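Local coordinates for phosphoglycerol transferase GacH (Streptococcus pyogenes MGAS5005, PDB 6DGM), which probably transfers sn-glycerol-1-phosphate to a streptococcal rhamnose polysaccharide through the manganese-binding, sulfatase-family domain that makes up this chain, at residues Leu97-Pro101 with Tyr329-Leu333; Tyr130-Ile136 with Glu197-Ser202; Glu219-Glu223 with Asn234-Tyr238; Tyr186-Leu190 with Glu248-Phe252; Phe294-Asn298 with Ala317-Thr322. All coordinates share one frame. Numbering follows the deposited sequence.

In the fold
From the N terminus, contact 1 opens at the end of helix 89-98 and closes only at helix 328-339, so the other four contacts nest inside its loop. Contact 2 starts at 130-136; before it closes at 197-202, helix 182-192 opens contact 4, and the two therefore cross. Contact 3 (219-223 with 234-238) lies within the loop of contact 4, which closes further along the same helix, 229-257. Contact 5 follows in series. Contacts 2 and 5 both reach the eight-stranded mixed sheet; contact 4 joins two helices beside it. Packing links contacts 1, 2, 4 and 5: Leu-97 meets Phe-200, Ile-189 meets Phe-201, Thr-249 meets Phe-294, and Phe-319 meets Tyr-330; contact 3 stands apart, tied in through helix 229-257.

Contact 1. Residues Leu97-Pro101 with Tyr329-Leu333; sequences LTSLP and YYALL
This buried contact sets the C-terminal end of helix 89-98 against the first turns of helix 328-339, joined by a tyrosine-to-carbonyl hydrogen bond and a bridging water. Residues 97-98 are helical; Ser-99 then turns to positive phi (70/15) and Leu-100 is extended (-92/119). Thr-98 OG1 accepts from Leu-100 N at 3.1 Å, an ST turn, and is also bonded to Phe-94 O. Helix 89-98 begins at Thr-89, a manganese ligand, so the junction lies at the far end of that helix from the metal, within the alpha/beta fold of the alkaline phosphatase superfamily. Closest CA atoms are those of Ser-99 and Leu-333, 7.5 Å apart. Tyr-329 (chi1 t) donates from OH to Thr-98 O at 2.6 Å, while Leu-100 CD2 lies 3.3 Å from Tyr-329 OH, near the ring plane. Ser-99 CB packs on Leu-333 CD1 at 3.4 Å. Water 1 donates to Leu-97 O (2.7 Å) and hydrogen-bonds Ser-99 OG (2.7 Å) and Tyr-330 OH (2.8 Å).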
# COMPACT_ATOMS: atom_id res chain seq x y z
N LEU A 97 0.26 -3.84 -5.04
CA LEU A 97 0.08 -5.21 -5.49
C LEU A 97 1.14 -5.63 -6.50
O LEU A 97 1.66 -6.75 -6.40
CB LEU A 97 -1.30 -5.38 -6.10
CG LEU A 97 -2.50 -5.20 -5.17
CD1 LEU A 97 -3.76 -5.35 -5.98
CD2 LEU A 97 -2.46 -6.21 -4.02
N THR A 98 1.45 -4.77 -7.47
CA THR A 98 2.38 -5.13 -8.53
C THR A 98 3.83 -4.77 -8.21
O THR A 98 4.75 -5.40 -8.76
CB THR A 98 2.03 -4.39 -9.83
OG1 THR A 98 2.19 -2.98 -9.66
CG2 THR A 98 0.60 -4.70 -10.27
N SER A 99 4.03 -3.76 -7.37
CA SER A 99 5.34 -3.16 -7.08
C SER A 99 5.92 -2.39 -8.26
O SER A 99 7.11 -2.08 -8.27
CB SER A 99 6.36 -4.20 -6.58
OG SER A 99 5.89 -4.86 -5.41
N LEU A 100 5.11 -2.07 -9.26
CA LEU A 100 5.59 -1.25 -10.37
C LEU A 100 5.29 0.22 -10.07
O LEU A 100 4.11 0.58 -9.89
CB LEU A 100 4.88 -1.67 -11.65
CG LEU A 100 5.14 -3.12 -12.10
CD1 LEU A 100 4.29 -3.48 -13.29
CD2 LEU A 100 6.63 -3.35 -12.40
N PRO A 101 6.30 1.09 -9.98
CA PRO A 101 6.02 2.47 -9.55
C PRO A 101 5.33 3.31 -10.61
O PRO A 101 5.70 3.33 -11.79
CB PRO A 101 7.40 3.04 -9.21
CG PRO A 101 8.36 2.18 -9.98
CD PRO A 101 7.75 0.83 -10.09
N TYR A 329 12.57 -11.25 -9.39
CA TYR A 329 11.79 -10.01 -9.41
C TYR A 329 11.85 -9.28 -8.07
O TYR A 329 12.14 -8.09 -8.01
CB TYR A 329 10.34 -10.33 -9.80
CG TYR A 329 9.39 -9.15 -9.94
CD1 TYR A 329 9.72 -8.06 -10.74
CD2 TYR A 329 8.14 -9.15 -9.32
CE1 TYR A 329 8.84 -6.98 -10.88
CE2 TYR A 329 7.25 -8.08 -9.46
CZ TYR A 329 7.61 -7.01 -10.24
OH TYR A 329 6.73 -5.96 -10.40
N TYR A 330 11.58 -9.99 -6.96
CA TYR A 330 11.61 -9.34 -5.65
C TYR A 330 13.02 -9.04 -5.16
O TYR A 330 13.19 -8.15 -4.31
CB TYR A 330 10.74 -10.09 -4.62
CG TYR A 330 9.26 -9.93 -4.94
CD1 TYR A 330 8.68 -8.68 -5.02
CD2 TYR A 330 8.47 -11.03 -5.19
CE1 TYR A 330 7.34 -8.53 -5.36
CE2 TYR A 330 7.15 -10.90 -5.50
CZ TYR A 330 6.58 -9.65 -5.59
OH TYR A 330 5.25 -9.56 -5.92
N ALA A 331 14.04 -9.73 -5.69
CA ALA A 331 15.42 -9.32 -5.45
C ALA A 331 15.69 -7.94 -6.07
O ALA A 331 16.25 -7.05 -5.43
CB ALA A 331 16.40 -10.36 -6.00
N LEU A 332 15.30 -7.76 -7.33
CA LEU A 332 15.38 -6.43 -7.95
C LEU A 332 14.62 -5.40 -7.13
O LEU A 332 15.13 -4.31 -6.86
CB LEU A 332 14.82 -6.49 -9.37
CG LEU A 332 14.51 -5.16 -10.07
CD1 LEU A 332 15.74 -4.29 -10.20
CD2 LEU A 332 13.90 -5.45 -11.42
N LEU A 333 13.40 -5.74 -6.71
CA LEU A 333 12.60 -4.79 -5.95
C LEU A 333 13.19 -4.52 -4.57
O LEU A 333 12.98 -3.45 -4.01
CB LEU A 333 11.15 -5.26 -5.87
CG LEU A 333 10.44 -5.30 -7.22
CD1 LEU A 333 9.15 -6.09 -7.14
CD2 LEU A 333 10.17 -3.89 -7.71
O HOH W 1 4.20 -7.01 -5.44

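Contact 2. Residues Tyr130-Ile136 with Glu197-Ser202; sequences YQGKNRI and ESQFFS
Two parallel neighbours of the central mixed sheet, strands 135-139 and 200-204, begin here in register: Arg-135 pairs with Phe-200 (CA-CA 5.0 Å) and Ile-136 with Phe-201 (4.8 Å). The parallel ladder satisfies Phe-200 N with Asn-134 O, Ile-136 N with Phe-200 O and Ser-202 N with Ile-136 O, each at 2.9 Å. Arg-135 NH2 reaches back to Tyr-130 O (2.8 Å). Asn-134 (chi1 m) donates ND2 to Glu-197 OE1 at 2.9 Å and to water 2 at 3.1 Å; that water donates to Ser-198 O at 2.7 Å. Water 4 donates to Asn-134 OD1 (2.8 Å) and accepts from Gln-199 NE2 (3.0 Å). Water 3 donates to Glu-197 OE1 (2.6 Å) and accepts from Gln-131 NE2 and Lys-133 NZ (3.2 Å each); Lys-133 NZ to Glu-197 OE2 is a long salt bridge, 3.9 Å. Phe-200 CB sits over the Tyr-130 ring, 3.9 Å from its centroid. Pairing thus passes from hydrated polar groups at the strand entrances to main-chain bonds flanked by apolar side chains.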
# COMPACT_ATOMS: atom_id res chain seq x y z
N TYR A 130 -0.56 -17.19 -3.28
CA TYR A 130 -1.65 -17.74 -2.49
C TYR A 130 -2.62 -18.46 -3.42
O TYR A 130 -2.77 -18.10 -4.59
CB TYR A 130 -2.36 -16.59 -1.75
CG TYR A 130 -1.41 -15.95 -0.77
CD1 TYR A 130 -0.53 -14.96 -1.18
CD2 TYR A 130 -1.35 -16.36 0.55
CE1 TYR A 130 0.38 -14.40 -0.31
CE2 TYR A 130 -0.44 -15.80 1.44
CZ TYR A 130 0.42 -14.81 1.00
OH TYR A 130 1.33 -14.24 1.87
N GLN A 131 -3.25 -19.50 -2.90
CA GLN A 131 -4.32 -20.16 -3.64
C GLN A 131 -5.42 -19.15 -3.96
O GLN A 131 -5.72 -18.26 -3.16
CB GLN A 131 -4.89 -21.30 -2.81
CG GLN A 131 -3.86 -22.39 -2.53
CD GLN A 131 -4.38 -23.48 -1.64
OE1 GLN A 131 -5.32 -24.20 -2.00
NE2 GLN A 131 -3.78 -23.61 -0.45
N GLY A 132 -6.03 -19.31 -5.13
CA GLY A 132 -7.13 -18.44 -5.50
C GLY A 132 -8.24 -18.40 -4.46
O GLY A 132 -8.77 -17.33 -4.16
N LYS A 133 -8.59 -19.57 -3.90
CA LYS A 133 -9.61 -19.64 -2.86
C LYS A 133 -9.26 -18.81 -1.62
O LYS A 133 -10.15 -18.53 -0.80
CB LYS A 133 -9.85 -21.10 -2.44
CG LYS A 133 -8.75 -21.73 -1.62
CD LYS A 133 -9.13 -23.14 -1.17
CE LYS A 133 -8.01 -23.73 -0.36
NZ LYS A 133 -8.32 -25.15 -0.00
N ASN A 134 -7.99 -18.43 -1.45
CA ASN A 134 -7.53 -17.72 -0.26
C ASN A 134 -7.16 -16.28 -0.54
O ASN A 134 -6.47 -15.65 0.27
CB ASN A 134 -6.36 -18.48 0.37
CG ASN A 134 -6.79 -19.79 0.99
OD1 ASN A 134 -7.89 -19.91 1.52
ND2 ASN A 134 -5.92 -20.78 0.90
N ARG A 135 -7.58 -15.75 -1.68
CA ARG A 135 -7.35 -14.35 -2.04
C ARG A 135 -8.66 -13.60 -1.84
O ARG A 135 -9.66 -13.91 -2.49
CB ARG A 135 -6.94 -14.21 -3.50
CG ARG A 135 -5.65 -14.91 -3.87
CD ARG A 135 -5.44 -14.89 -5.40
NE ARG A 135 -4.39 -15.84 -5.75
CZ ARG A 135 -4.23 -16.36 -6.96
NH1 ARG A 135 -5.05 -16.00 -7.94
NH2 ARG A 135 -3.26 -17.25 -7.18
N ILE A 136 -8.65 -12.58 -0.98
CA ILE A 136 -9.86 -11.89 -0.58
C ILE A 136 -9.65 -10.39 -0.70
O ILE A 136 -8.68 -9.86 -0.15
CB ILE A 136 -10.26 -12.24 0.87
CG1 ILE A 136 -10.50 -13.75 1.00
CG2 ILE A 136 -11.46 -11.39 1.32
CD1 ILE A 136 -10.68 -14.24 2.45
N GLU A 197 -5.38 -21.91 6.76
CA GLU A 197 -4.98 -21.51 5.42
C GLU A 197 -4.03 -20.31 5.50
O GLU A 197 -4.03 -19.56 6.48
CB GLU A 197 -6.19 -21.08 4.58
CG GLU A 197 -7.27 -22.13 4.44
CD GLU A 197 -6.89 -23.28 3.54
OE1 GLU A 197 -6.06 -23.11 2.61
OE2 GLU A 197 -7.44 -24.39 3.74
N SER A 198 -3.23 -20.15 4.46
CA SER A 198 -2.49 -18.92 4.22
C SER A 198 -3.30 -18.06 3.27
O SER A 198 -3.61 -18.48 2.14
CB SER A 198 -1.11 -19.22 3.62
OG SER A 198 -0.29 -19.84 4.59
N GLN A 199 -3.66 -16.86 3.72
CA GLN A 199 -4.57 -15.99 3.00
C GLN A 199 -3.90 -14.66 2.67
O GLN A 199 -3.02 -14.18 3.38
CB GLN A 199 -5.83 -15.72 3.83
CG GLN A 199 -6.63 -16.97 4.14
CD GLN A 199 -7.67 -16.69 5.21
OE1 GLN A 199 -7.32 -16.37 6.35
NE2 GLN A 199 -8.94 -16.79 4.85
N PHE A 200 -4.35 -14.07 1.56
CA PHE A 200 -3.95 -12.71 1.19
C PHE A 200 -5.20 -11.85 1.12
O PHE A 200 -6.14 -12.15 0.37
CB PHE A 200 -3.21 -12.65 -0.15
CG PHE A 200 -2.89 -11.24 -0.54
CD1 PHE A 200 -1.82 -10.59 0.05
CD2 PHE A 200 -3.68 -10.55 -1.43
CE1 PHE A 200 -1.53 -9.29 -0.27
CE2 PHE A 200 -3.40 -9.24 -1.74
CZ PHE A 200 -2.32 -8.62 -1.16
N PHE A 201 -5.21 -10.77 1.89
CA PHE A 201 -6.30 -9.81 1.91
C PHE A 201 -5.83 -8.50 1.32
O PHE A 201 -4.77 -8.00 1.70
CB PHE A 201 -6.73 -9.51 3.35
CG PHE A 201 -7.46 -10.63 4.04
CD1 PHE A 201 -6.77 -11.69 4.62
CD2 PHE A 201 -8.84 -10.59 4.17
CE1 PHE A 201 -7.45 -12.70 5.28
CE2 PHE A 201 -9.52 -11.58 4.83
CZ PHE A 201 -8.83 -12.65 5.39
N SER A 202 -6.62 -7.94 0.40
CA SER A 202 -6.42 -6.58 -0.08
C SER A 202 -7.62 -5.77 0.35
O SER A 202 -8.73 -5.98 -0.14
CB SER A 202 -6.29 -6.54 -1.60
OG SER A 202 -6.06 -5.18 -2.01
O HOH W 2 -3.08 -20.02 -0.04
O HOH W 3 -5.49 -25.39 1.51
O HOH W 4 -9.94 -18.24 2.47

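Contact 3. Residues Glu219-Glu223 with Asn234-Tyr238; sequences EIVAE and NLTSY
Ile-220 starts the approach of this extended segment to helix 229-257: its carbonyl O lies 3.5 Å from Thr-236 CG2 and accepts from Arg-240 NE, one turn further along the helix. Val-221 (-136/146) directs its CA-CB bond away, and its backbone pairs with Ser-61. Ala-222 (-139/149) makes the closest approach, CA 4.8 Å from the CA of Thr-236, and points its methyl at the helix, where CB meets Leu-235 CG at 3.6 Å. Its N donates to Thr-236 OG1 at 2.9 Å (angle 149°). Glu-223 again points away, with O 4.0 Å from Leu-235 CD2, and bonds Thr-59 through its backbone. The helix contributes Leu-235 (t, p) and Thr-236 (chi1 m). Through the backbone bonds to Ser-61 and Thr-59, strand 222-224 forms a two-stranded antiparallel ribbon with 58-60, laid on the helix well away from the metal sites. Because Ala-222 N faces the helix instead of strand 58-60, a threonine hydroxyl, also bonded to Asn-232 O, supplies the acceptor the ladder does not, beside a small apolar contact.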
# COMPACT_ATOMS: atom_id res chain seq x y z
N GLU A 219 -13.97 17.17 22.63
CA GLU A 219 -12.73 17.73 23.16
C GLU A 219 -11.63 17.78 22.10
O GLU A 219 -10.65 18.53 22.27
CB GLU A 219 -12.25 16.94 24.38
CG GLU A 219 -12.01 15.46 24.14
CD GLU A 219 -13.25 14.58 24.40
OE1 GLU A 219 -14.39 15.08 24.27
OE2 GLU A 219 -13.06 13.39 24.74
N ILE A 220 -11.76 17.02 21.02
CA ILE A 220 -10.77 17.08 19.94
C ILE A 220 -11.13 18.25 19.04
O ILE A 220 -12.20 18.25 18.41
CB ILE A 220 -10.72 15.77 19.15
CG1 ILE A 220 -10.19 14.64 20.03
CG2 ILE A 220 -9.85 15.94 17.89
CD1 ILE A 220 -10.27 13.31 19.36
N VAL A 221 -10.26 19.25 18.99
CA VAL A 221 -10.47 20.42 18.15
C VAL A 221 -9.14 20.71 17.47
O VAL A 221 -8.07 20.50 18.03
CB VAL A 221 -10.96 21.65 18.94
CG1 VAL A 221 -12.32 21.36 19.58
CG2 VAL A 221 -9.96 22.07 19.96
N ALA A 222 -9.22 21.20 16.24
CA ALA A 222 -8.02 21.43 15.44
C ALA A 222 -8.19 22.74 14.70
O ALA A 222 -9.30 23.17 14.38
CB ALA A 222 -7.76 20.28 14.47
N GLU A 223 -7.07 23.40 14.46
CA GLU A 223 -7.08 24.62 13.69
C GLU A 223 -5.77 24.71 12.93
O GLU A 223 -4.78 24.08 13.30
CB GLU A 223 -7.29 25.86 14.56
CG GLU A 223 -6.21 26.07 15.59
CD GLU A 223 -6.50 27.26 16.49
OE1 GLU A 223 -7.69 27.61 16.64
OE2 GLU A 223 -5.53 27.84 17.03
N ASN A 234 -13.42 21.05 8.80
CA ASN A 234 -13.04 19.80 8.16
C ASN A 234 -11.89 19.12 8.88
O ASN A 234 -11.91 17.91 9.11
CB ASN A 234 -12.66 20.06 6.70
CG ASN A 234 -13.86 20.14 5.79
OD1 ASN A 234 -14.89 19.54 6.05
ND2 ASN A 234 -13.73 20.89 4.71
N LEU A 235 -10.87 19.90 9.26
CA LEU A 235 -9.73 19.31 9.96
C LEU A 235 -10.16 18.73 11.29
O LEU A 235 -9.71 17.64 11.67
CB LEU A 235 -8.64 20.36 10.16
CG LEU A 235 -7.40 19.90 10.95
CD1 LEU A 235 -6.67 18.73 10.29
CD2 LEU A 235 -6.45 21.08 11.17
N THR A 236 -11.03 19.44 12.02
CA THR A 236 -11.52 18.94 13.30
C THR A 236 -12.32 17.66 13.12
O THR A 236 -12.11 16.68 13.85
CB THR A 236 -12.35 20.02 13.99
OG1 THR A 236 -11.49 21.10 14.36
CG2 THR A 236 -13.08 19.48 15.24
N SER A 237 -13.25 17.64 12.15
CA SER A 237 -14.03 16.44 11.91
C SER A 237 -13.14 15.27 11.51
O SER A 237 -13.34 14.13 11.96
CB SER A 237 -15.03 16.69 10.77
OG SER A 237 -15.88 17.79 11.07
N TYR A 238 -12.17 15.52 10.63
CA TYR A 238 -11.23 14.48 10.22
C TYR A 238 -10.42 13.96 11.40
O TYR A 238 -10.22 12.75 11.54
CB TYR A 238 -10.31 15.06 9.15
CG TYR A 238 -9.12 14.19 8.80
CD1 TYR A 238 -9.28 13.12 7.95
CD2 TYR A 238 -7.86 14.46 9.32
CE1 TYR A 238 -8.19 12.31 7.63
CE2 TYR A 238 -6.77 13.68 9.01
CZ TYR A 238 -6.95 12.60 8.17
OH TYR A 238 -5.86 11.82 7.85

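Contact 4. Residues Tyr186-Leu190 with Glu248-Phe252; sequences YNNIL and ETRAF
Helices 182-192 and 229-257 run side by side, nearly parallel (11° between the segment axes, closest approach 10.8 Å), the two segments staggered so that Tyr-186 is level with Phe-252, CA atoms 6.2 Å apart. Phe-252 (chi1 t) is the main bump: its ring enters a hollow bounded by Tyr-186, Ile-189 and Leu-190, with Tyr-186 CB to Phe-252 CD1 at 3.7 Å, Ile-189 CD1 to Phe-252 CZ at 3.9 Å and Leu-190 CD2 to Phe-252 CE1 at 3.8 Å. In return Tyr-186 (chi1 m) lies along Glu-248, Thr-249 and Phe-252; its CD2 is 3.5 Å from Glu-248 O. The two rings form an offset stack, centroids 4.6 Å apart and planes at 9°. Tyr-186 packs on Leu-44 of strand 40-46 and, with Thr-249, on Phe-267 of strand 263-269, so both helices lie in one helix layer of an alpha/beta sandwich. At the ring tip Tyr-186 OH and Thr-249 OG1 hydrogen-bond at 2.7 Å, so the stacked tyrosine keeps its hydroxyl satisfied inside the interface.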
# COMPACT_ATOMS: atom_id res chain seq x y z
N TYR A 186 -12.58 -4.02 9.90
CA TYR A 186 -11.67 -4.86 10.68
C TYR A 186 -12.37 -6.13 11.16
O TYR A 186 -11.80 -7.22 11.10
CB TYR A 186 -11.14 -4.07 11.87
CG TYR A 186 -10.19 -2.93 11.54
CD1 TYR A 186 -9.36 -2.99 10.44
CD2 TYR A 186 -10.13 -1.81 12.34
CE1 TYR A 186 -8.50 -1.95 10.15
CE2 TYR A 186 -9.28 -0.78 12.07
CZ TYR A 186 -8.45 -0.86 10.97
OH TYR A 186 -7.58 0.17 10.70
N ASN A 187 -13.62 -6.01 11.62
CA ASN A 187 -14.31 -7.17 12.15
C ASN A 187 -14.69 -8.14 11.04
O ASN A 187 -14.73 -9.35 11.26
CB ASN A 187 -15.50 -6.74 13.00
CG ASN A 187 -15.06 -6.32 14.39
OD1 ASN A 187 -13.98 -6.71 14.85
ND2 ASN A 187 -15.88 -5.55 15.06
N ASN A 188 -14.92 -7.62 9.83
CA ASN A 188 -15.15 -8.51 8.70
C ASN A 188 -13.87 -9.22 8.26
O ASN A 188 -13.93 -10.38 7.85
CB ASN A 188 -15.81 -7.75 7.56
CG ASN A 188 -17.31 -7.70 7.70
OD1 ASN A 188 -18.02 -8.55 7.16
ND2 ASN A 188 -17.81 -6.73 8.47
N ILE A 189 -12.71 -8.56 8.35
CA ILE A 189 -11.45 -9.29 8.14
C ILE A 189 -11.34 -10.43 9.14
O ILE A 189 -11.10 -11.58 8.78
CB ILE A 189 -10.24 -8.35 8.25
CG1 ILE A 189 -10.28 -7.26 7.17
CG2 ILE A 189 -8.92 -9.17 8.14
CD1 ILE A 189 -9.26 -6.20 7.43
N LEU A 190 -11.51 -10.11 10.43
CA LEU A 190 -11.34 -11.11 11.48
C LEU A 190 -12.25 -12.32 11.27
O LEU A 190 -11.83 -13.46 11.51
CB LEU A 190 -11.58 -10.48 12.85
CG LEU A 190 -10.54 -9.46 13.30
CD1 LEU A 190 -10.99 -8.75 14.58
CD2 LEU A 190 -9.16 -10.08 13.49
N GLU A 248 -9.59 1.61 16.90
CA GLU A 248 -10.03 0.36 16.29
C GLU A 248 -8.85 -0.40 15.69
O GLU A 248 -8.88 -1.63 15.65
CB GLU A 248 -11.10 0.62 15.23
CG GLU A 248 -12.36 1.27 15.77
CD GLU A 248 -13.12 0.39 16.75
OE1 GLU A 248 -12.85 -0.84 16.80
OE2 GLU A 248 -13.99 0.93 17.48
N THR A 249 -7.83 0.31 15.19
CA THR A 249 -6.66 -0.36 14.64
C THR A 249 -5.91 -1.10 15.74
O THR A 249 -5.49 -2.25 15.55
CB THR A 249 -5.76 0.68 13.94
OG1 THR A 249 -6.48 1.33 12.88
CG2 THR A 249 -4.50 0.03 13.34
N ARG A 250 -5.75 -0.48 16.90
CA ARG A 250 -5.15 -1.18 18.03
C ARG A 250 -5.95 -2.44 18.39
O ARG A 250 -5.37 -3.51 18.60
CB ARG A 250 -5.05 -0.26 19.24
CG ARG A 250 -4.64 -0.97 20.54
CD ARG A 250 -4.65 -0.01 21.71
NE ARG A 250 -4.44 -0.68 22.99
CZ ARG A 250 -4.37 -0.05 24.16
NH1 ARG A 250 -4.50 1.27 24.21
NH2 ARG A 250 -4.17 -0.75 25.27
N ALA A 251 -7.27 -2.31 18.50
CA ALA A 251 -8.10 -3.45 18.86
C ALA A 251 -8.00 -4.56 17.83
O ALA A 251 -7.99 -5.75 18.18
CB ALA A 251 -9.56 -3.02 19.03
N PHE A 252 -7.95 -4.20 16.55
CA PHE A 252 -7.77 -5.17 15.48
C PHE A 252 -6.46 -5.94 15.64
O PHE A 252 -6.44 -7.17 15.58
CB PHE A 252 -7.80 -4.41 14.16
CG PHE A 252 -7.52 -5.23 12.93
CD1 PHE A 252 -8.28 -6.34 12.62
CD2 PHE A 252 -6.50 -4.85 12.06
CE1 PHE A 252 -8.03 -7.08 11.46
CE2 PHE A 252 -6.25 -5.58 10.90
CZ PHE A 252 -7.02 -6.69 10.60

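Contact 5. Residues Phe294-Asn298 with Ala317-Thr322; sequences FIWSN and ALFEHT
His-321 (chi1 t) lays one face of its imidazole under the Ile-295 carbonyl, CE1 to Ile-295 O at 3.6 Å, while Ile-295 CG2 touches His-321 CG at 3.8 Å. Near the ring plane, Ser-297 OG lies 3.4 Å from His-321 CD2. The strand is extended through Ile-295 (-127/109) and Ser-297 (-105/156), both with CB directed at the helix; Trp-296, between them, points away. Ile-295 (m, t) reaches on to Ala-317, CD1 to CB 3.6 Å. Strand 294-297 and helix 317-321 cross at -37°, their axes 9.4 Å apart at the nearest point, with CA of Ile-295 7.0 Å from that of Leu-318. The polar groups are met by neighbours: His-321 NE2 bonds Asn-301 and ND1 bonds Thr-76, while Ser-297 OG bonds Thr-264. At the helix end Thr-322 OG1 donates to Leu-318 O at 2.8 Å, just before the calcium ligand Asp-323. This is helix-on-sheet packing in an alpha/beta sandwich: strand 290-297 lies between 263-269 and 77-81, helix 314-321 covers the face carrying Ile-295 and Ser-297, and helix 229-257 covers the other, against Phe-294 and Trp-296.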
# COMPACT_ATOMS: atom_id res chain seq x y z
N PHE A 294 3.03 1.25 8.38
CA PHE A 294 3.73 0.28 9.20
C PHE A 294 3.55 -1.12 8.62
O PHE A 294 2.60 -1.39 7.88
CB PHE A 294 3.34 0.34 10.70
CG PHE A 294 1.92 -0.04 11.01
CD1 PHE A 294 1.52 -1.36 11.02
CD2 PHE A 294 0.99 0.93 11.38
CE1 PHE A 294 0.23 -1.72 11.34
CE2 PHE A 294 -0.31 0.58 11.71
CZ PHE A 294 -0.69 -0.75 11.70
N ILE A 295 4.48 -2.00 8.97
CA ILE A 295 4.46 -3.40 8.58
C ILE A 295 4.60 -4.16 9.89
O ILE A 295 5.65 -4.10 10.53
CB ILE A 295 5.58 -3.74 7.60
CG1 ILE A 295 5.45 -2.90 6.32
CG2 ILE A 295 5.52 -5.22 7.26
CD1 ILE A 295 6.53 -3.14 5.26
N TRP A 296 3.51 -4.82 10.32
CA TRP A 296 3.41 -5.39 11.66
C TRP A 296 2.98 -6.84 11.55
O TRP A 296 1.99 -7.14 10.88
CB TRP A 296 2.35 -4.62 12.46
CG TRP A 296 2.05 -5.14 13.85
CD1 TRP A 296 2.61 -4.72 15.01
CD2 TRP A 296 1.10 -6.16 14.21
NE1 TRP A 296 2.08 -5.40 16.07
CE2 TRP A 296 1.15 -6.30 15.61
CE3 TRP A 296 0.24 -6.97 13.48
CZ2 TRP A 296 0.35 -7.22 16.30
CZ3 TRP A 296 -0.56 -7.87 14.16
CH2 TRP A 296 -0.50 -7.99 15.56
N SER A 297 3.71 -7.73 12.23
CA SER A 297 3.37 -9.15 12.36
C SER A 297 2.83 -9.43 13.75
O SER A 297 3.12 -8.72 14.72
CB SER A 297 4.60 -10.04 12.12
OG SER A 297 5.23 -9.75 10.89
N ASN A 298 2.05 -10.50 13.85
CA ASN A 298 1.38 -10.83 15.10
C ASN A 298 2.24 -11.64 16.06
O ASN A 298 1.74 -12.05 17.11
CB ASN A 298 0.05 -11.54 14.84
CG ASN A 298 0.22 -12.92 14.27
OD1 ASN A 298 1.28 -13.29 13.75
ND2 ASN A 298 -0.85 -13.71 14.36
N ALA A 317 9.52 -4.76 1.05
CA ALA A 317 9.68 -4.54 2.48
C ALA A 317 9.01 -5.62 3.29
O ALA A 317 9.49 -5.98 4.37
CB ALA A 317 9.15 -3.17 2.86
N LEU A 318 7.90 -6.17 2.78
CA LEU A 318 7.21 -7.26 3.46
C LEU A 318 8.05 -8.52 3.47
O LEU A 318 8.15 -9.21 4.50
CB LEU A 318 5.86 -7.52 2.76
CG LEU A 318 5.15 -8.83 3.10
CD1 LEU A 318 4.52 -8.70 4.48
CD2 LEU A 318 4.11 -9.19 2.06
N PHE A 319 8.65 -8.85 2.33
CA PHE A 319 9.55 -10.00 2.30
C PHE A 319 10.70 -9.83 3.29
O PHE A 319 11.07 -10.77 4.00
CB PHE A 319 10.11 -10.21 0.89
CG PHE A 319 9.21 -11.00 -0.03
CD1 PHE A 319 8.11 -10.41 -0.63
CD2 PHE A 319 9.47 -12.33 -0.30
CE1 PHE A 319 7.29 -11.14 -1.49
CE2 PHE A 319 8.66 -13.06 -1.14
CZ PHE A 319 7.57 -12.48 -1.73
N GLU A 320 11.28 -8.62 3.35
CA GLU A 320 12.38 -8.40 4.28
C GLU A 320 11.91 -8.52 5.72
O GLU A 320 12.57 -9.15 6.56
CB GLU A 320 13.01 -7.04 4.03
CG GLU A 320 14.23 -6.79 4.88
CD GLU A 320 14.69 -5.36 4.85
OE1 GLU A 320 13.82 -4.45 4.89
OE2 GLU A 320 15.91 -5.15 4.78
N HIS A 321 10.78 -7.89 6.04
CA HIS A 321 10.30 -7.88 7.42
C HIS A 321 10.01 -9.29 7.91
O HIS A 321 10.34 -9.64 9.05
CB HIS A 321 9.04 -7.00 7.55
CG HIS A 321 8.52 -6.92 8.94
ND1 HIS A 321 9.08 -6.11 9.90
CD2 HIS A 321 7.51 -7.59 9.55
CE1 HIS A 321 8.45 -6.28 11.05
NE2 HIS A 321 7.48 -7.16 10.86
N THR A 322 9.42 -10.12 7.05
CA THR A 322 9.10 -11.49 7.40
C THR A 322 10.23 -12.47 7.13
O THR A 322 10.04 -13.67 7.34
CB THR A 322 7.85 -11.96 6.65
OG1 THR A 322 8.10 -11.96 5.24
CG2 THR A 322 6.67 -11.06 6.97